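Long-range contact in multicopper oxidase (Pseudomonas thermotolerans, PDB 6VOW), which probably oxidises phenolic or similar substrates in the manner of a laccase, passing the electrons through its copper centres to reduce dioxygen to water: residues K126-H138 / R147-E159. Residues are numbered along the deposited sequence; the frame is centred on the assembly and turned at random.
Sequences KTEDAGNFWYHPH and RGLVGPLVVEERE. With C2O (Cu-O-Cu linkage), chain B.
Val-155, Leu-153 and Tyr-135 bury the most surface where strand 131-136 pairs antiparallel with strand 151-156. Val-155 packs against the loop 127-130 that leads into strand 131-136: CG1, anti to its own backbone N (chi1 -178°), and CG2 both lie 3.7 Å from Thr-127 CB, and CG1 makes a close contact with Asp-129 O (2.9 Å). A compact branched residue suits this spot: its two methyls straddle Thr-127 CB, and CG2 alone goes on to the Phe-133 ring, 3.9 Å from CD2. Paired backbone hydrogen bonds, one in each direction, join Gly-131 to Val-155, Phe-133 to Leu-153 and Tyr-135 to Gly-151. Leu-153 lays its CB beside Phe-133 CB (4.2 Å); its apolar side chain suits the face shared with Phe-133 and Val-155, where it packs on Leu-71. Tyr-135 folds its ring over Gly-151 in a CH-pi contact, CA to centroid 3.8 Å; Gly-151, having no side chain, lets the ring lie directly on its CA. Pro-152 O meets that ring at its edge, 3.4 Å from Tyr-135 CE2. Farther along, Val-150 CG1 abuts the edge of Trp-134 at CZ3, and His-136 NE2 binds a copper of the Cu-O-Cu linkage at 2.0 Å, with His-96 and His-440 as its other histidine ligands. The pair forms the middle of a cupredoxin-type sheet between strands 71-74 and 94-96; strand 218-225 touches Val-154, and helix 141-146 connects the two strands.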
# COMPACT_ATOMS: atom_id res chain seq x y z
N LYS A 126 -12.96 -8.69 -10.16
CA LYS A 126 -12.11 -9.87 -10.20
C LYS A 126 -10.73 -9.37 -9.79
O LYS A 126 -10.29 -8.27 -10.18
CB LYS A 126 -12.06 -10.49 -11.63
CG LYS A 126 -13.37 -10.96 -12.24
CD LYS A 126 -13.17 -11.54 -13.65
CE LYS A 126 -12.62 -12.95 -13.63
NZ LYS A 126 -13.54 -13.88 -12.90
N THR A 127 -10.06 -10.20 -8.99
CA THR A 127 -8.69 -10.07 -8.59
C THR A 127 -7.83 -11.01 -9.42
O THR A 127 -7.75 -12.20 -9.10
CB THR A 127 -8.60 -10.40 -7.10
OG1 THR A 127 -9.10 -11.73 -6.87
CG2 THR A 127 -9.45 -9.45 -6.27
N GLU A 128 -7.28 -10.52 -10.52
CA GLU A 128 -6.43 -11.26 -11.40
C GLU A 128 -4.96 -11.32 -10.98
O GLU A 128 -4.21 -12.06 -11.66
CB GLU A 128 -6.48 -10.69 -12.84
CG GLU A 128 -7.89 -10.61 -13.46
CD GLU A 128 -8.49 -11.96 -13.88
OE1 GLU A 128 -7.85 -13.02 -13.71
OE2 GLU A 128 -9.60 -11.97 -14.41
N ASP A 129 -4.57 -10.53 -9.96
CA ASP A 129 -3.19 -10.49 -9.47
C ASP A 129 -3.18 -10.98 -8.09
O ASP A 129 -3.98 -10.54 -7.22
CB ASP A 129 -2.63 -9.10 -9.45
CG ASP A 129 -2.61 -8.45 -10.83
OD1 ASP A 129 -2.49 -9.12 -11.86
OD2 ASP A 129 -2.80 -7.26 -10.89
N ALA A 130 -2.32 -11.94 -7.89
CA ALA A 130 -2.09 -12.48 -6.58
C ALA A 130 -1.11 -11.59 -5.92
O ALA A 130 -0.31 -10.91 -6.58
CB ALA A 130 -1.52 -13.87 -6.65
N GLY A 131 -1.20 -11.61 -4.62
CA GLY A 131 -0.33 -10.92 -3.76
C GLY A 131 -1.02 -10.02 -2.80
O GLY A 131 -2.18 -10.23 -2.45
N ASN A 132 -0.25 -9.05 -2.33
CA ASN A 132 -0.58 -8.20 -1.17
C ASN A 132 -1.07 -6.90 -1.64
O ASN A 132 -0.31 -6.22 -2.36
CB ASN A 132 0.72 -7.95 -0.37
CG ASN A 132 1.28 -9.23 0.17
OD1 ASN A 132 0.53 -10.06 0.75
ND2 ASN A 132 2.57 -9.45 -0.02
N PHE A 133 -2.27 -6.54 -1.23
CA PHE A 133 -2.81 -5.24 -1.65
C PHE A 133 -3.31 -4.69 -0.37
O PHE A 133 -3.13 -5.30 0.73
CB PHE A 133 -3.89 -5.44 -2.76
CG PHE A 133 -3.34 -6.05 -3.95
CD1 PHE A 133 -2.59 -5.33 -4.80
CD2 PHE A 133 -3.37 -7.43 -4.09
CE1 PHE A 133 -1.97 -5.93 -5.87
CE2 PHE A 133 -2.73 -8.06 -5.10
CZ PHE A 133 -2.04 -7.29 -6.03
N TRP A 134 -3.94 -3.55 -0.48
CA TRP A 134 -4.67 -3.03 0.72
C TRP A 134 -5.78 -2.14 0.28
O TRP A 134 -5.93 -1.81 -0.92
CB TRP A 134 -3.73 -2.29 1.73
CG TRP A 134 -3.00 -1.11 1.23
CD1 TRP A 134 -2.16 -1.04 0.18
CD2 TRP A 134 -3.06 0.19 1.79
NE1 TRP A 134 -1.70 0.23 0.07
CE2 TRP A 134 -2.21 0.98 1.08
CE3 TRP A 134 -3.72 0.71 2.88
CZ2 TRP A 134 -2.06 2.32 1.36
CZ3 TRP A 134 -3.54 2.01 3.20
CH2 TRP A 134 -2.68 2.81 2.47
N TYR A 135 -6.52 -1.69 1.25
CA TYR A 135 -7.69 -0.87 1.00
C TYR A 135 -7.80 0.24 2.03
O TYR A 135 -7.49 0.07 3.23
CB TYR A 135 -8.93 -1.79 1.01
CG TYR A 135 -9.25 -2.45 2.33
CD1 TYR A 135 -10.16 -1.86 3.18
CD2 TYR A 135 -8.71 -3.67 2.70
CE1 TYR A 135 -10.50 -2.42 4.39
CE2 TYR A 135 -9.08 -4.26 3.92
CZ TYR A 135 -9.99 -3.59 4.75
OH TYR A 135 -10.38 -4.04 5.96
N HIS A 136 -8.35 1.33 1.58
CA HIS A 136 -8.48 2.49 2.42
C HIS A 136 -9.36 3.49 1.73
O HIS A 136 -9.65 3.31 0.59
CB HIS A 136 -7.09 3.12 2.66
CG HIS A 136 -6.40 3.53 1.40
ND1 HIS A 136 -6.71 4.68 0.71
CD2 HIS A 136 -5.43 2.91 0.70
CE1 HIS A 136 -5.94 4.76 -0.36
NE2 HIS A 136 -5.13 3.70 -0.38
N PRO A 137 -9.80 4.53 2.44
CA PRO A 137 -10.65 5.52 1.79
C PRO A 137 -9.90 6.32 0.88
O PRO A 137 -8.67 6.33 0.93
CB PRO A 137 -11.14 6.39 2.96
CG PRO A 137 -11.07 5.47 4.11
CD PRO A 137 -9.87 4.64 3.89
N HIS A 138 -10.65 6.99 0.01
CA HIS A 138 -10.09 8.02 -0.82
C HIS A 138 -10.86 9.34 -0.69
O HIS A 138 -11.00 10.06 -1.64
CB HIS A 138 -10.09 7.54 -2.23
CG HIS A 138 -8.84 7.85 -2.91
ND1 HIS A 138 -8.56 9.11 -3.38
CD2 HIS A 138 -7.72 7.12 -3.08
CE1 HIS A 138 -7.35 9.13 -3.89
NE2 HIS A 138 -6.84 7.93 -3.74
N ARG A 147 -7.13 7.93 11.22
CA ARG A 147 -7.84 7.37 12.35
C ARG A 147 -7.98 5.88 12.37
O ARG A 147 -8.58 5.34 13.28
CB ARG A 147 -9.25 7.97 12.43
CG ARG A 147 -9.30 9.18 13.31
CD ARG A 147 -10.66 9.36 13.99
NE ARG A 147 -10.82 10.79 14.15
CZ ARG A 147 -11.04 11.61 13.13
NH1 ARG A 147 -11.17 11.15 11.87
NH2 ARG A 147 -11.05 12.88 13.35
N GLY A 148 -7.49 5.18 11.37
CA GLY A 148 -7.58 3.75 11.44
C GLY A 148 -8.14 3.09 10.22
O GLY A 148 -8.11 1.91 10.19
N LEU A 149 -8.65 3.83 9.25
CA LEU A 149 -9.34 3.21 8.11
C LEU A 149 -8.36 2.77 7.10
O LEU A 149 -8.22 3.41 6.08
CB LEU A 149 -10.43 4.12 7.50
CG LEU A 149 -11.58 4.30 8.47
CD1 LEU A 149 -12.31 5.58 8.13
CD2 LEU A 149 -12.56 3.14 8.63
N VAL A 150 -7.73 1.61 7.40
CA VAL A 150 -6.80 0.94 6.54
C VAL A 150 -6.84 -0.54 6.82
O VAL A 150 -6.99 -0.96 8.01
CB VAL A 150 -5.36 1.39 6.73
CG1 VAL A 150 -5.17 2.82 6.39
CG2 VAL A 150 -4.83 1.08 8.06
N GLY A 151 -6.70 -1.32 5.78
CA GLY A 151 -6.68 -2.79 6.00
C GLY A 151 -5.87 -3.53 4.96
O GLY A 151 -5.68 -3.03 3.86
N PRO A 152 -5.43 -4.75 5.27
CA PRO A 152 -4.77 -5.61 4.28
C PRO A 152 -5.78 -6.40 3.41
O PRO A 152 -6.82 -6.86 3.96
CB PRO A 152 -3.94 -6.59 5.16
CG PRO A 152 -4.52 -6.56 6.50
CD PRO A 152 -5.61 -5.46 6.52
N LEU A 153 -5.46 -6.53 2.11
CA LEU A 153 -6.13 -7.45 1.13
C LEU A 153 -5.14 -8.42 0.53
O LEU A 153 -4.17 -8.01 -0.10
CB LEU A 153 -6.76 -6.68 0.00
CG LEU A 153 -7.38 -7.40 -1.17
CD1 LEU A 153 -8.38 -8.40 -0.68
CD2 LEU A 153 -7.99 -6.42 -2.14
N VAL A 154 -5.32 -9.72 0.80
CA VAL A 154 -4.49 -10.78 0.18
C VAL A 154 -5.26 -11.44 -0.96
O VAL A 154 -6.38 -11.90 -0.74
CB VAL A 154 -4.11 -11.87 1.22
CG1 VAL A 154 -3.26 -12.94 0.59
CG2 VAL A 154 -3.30 -11.26 2.36
N VAL A 155 -4.67 -11.45 -2.16
CA VAL A 155 -5.13 -12.23 -3.24
C VAL A 155 -4.22 -13.46 -3.33
O VAL A 155 -3.05 -13.33 -3.67
CB VAL A 155 -5.21 -11.41 -4.54
CG1 VAL A 155 -5.76 -12.28 -5.70
CG2 VAL A 155 -6.14 -10.19 -4.33
N GLU A 156 -4.74 -14.63 -2.88
CA GLU A 156 -4.04 -15.85 -2.93
C GLU A 156 -3.65 -16.22 -4.39
O GLU A 156 -4.37 -15.93 -5.37
CB GLU A 156 -4.85 -16.94 -2.23
CG GLU A 156 -4.93 -16.70 -0.71
CD GLU A 156 -5.81 -17.67 0.07
OE1 GLU A 156 -6.10 -18.71 -0.54
OE2 GLU A 156 -6.19 -17.40 1.26
N GLU A 157 -2.46 -16.79 -4.56
CA GLU A 157 -2.05 -17.32 -5.92
C GLU A 157 -3.08 -18.41 -6.41
O GLU A 157 -3.68 -19.13 -5.61
CB GLU A 157 -0.67 -17.95 -5.92
CG GLU A 157 0.52 -17.00 -5.66
CD GLU A 157 0.54 -16.48 -4.18
OE1 GLU A 157 0.21 -17.22 -3.17
OE2 GLU A 157 0.89 -15.29 -4.04
N ARG A 158 -3.27 -18.52 -7.70
CA ARG A 158 -4.22 -19.50 -8.22
C ARG A 158 -3.74 -20.90 -7.89
O ARG A 158 -4.52 -21.74 -7.43
CB ARG A 158 -4.48 -19.34 -9.71
CG ARG A 158 -5.66 -20.24 -10.17
CD ARG A 158 -6.29 -19.84 -11.49
NE ARG A 158 -5.18 -19.25 -12.21
CZ ARG A 158 -5.06 -17.98 -12.58
NH1 ARG A 158 -6.04 -17.12 -12.46
NH2 ARG A 158 -3.91 -17.61 -13.19
N GLU A 159 -2.47 -21.17 -8.09
CA GLU A 159 -1.91 -22.45 -7.69
C GLU A 159 -1.13 -22.24 -6.41
O GLU A 159 -0.57 -21.16 -6.18
CB GLU A 159 -0.96 -23.06 -8.80
CG GLU A 159 -1.59 -23.27 -10.20
CD GLU A 159 -2.90 -24.15 -10.23
OE1 GLU A 159 -3.09 -25.02 -9.33
OE2 GLU A 159 -3.76 -23.98 -11.16
CU2 C2O B . -3.53 3.63 -1.59
CU3 C2O B . -4.99 6.94 -4.42
O1 C2O B . -4.11 5.31 -3.05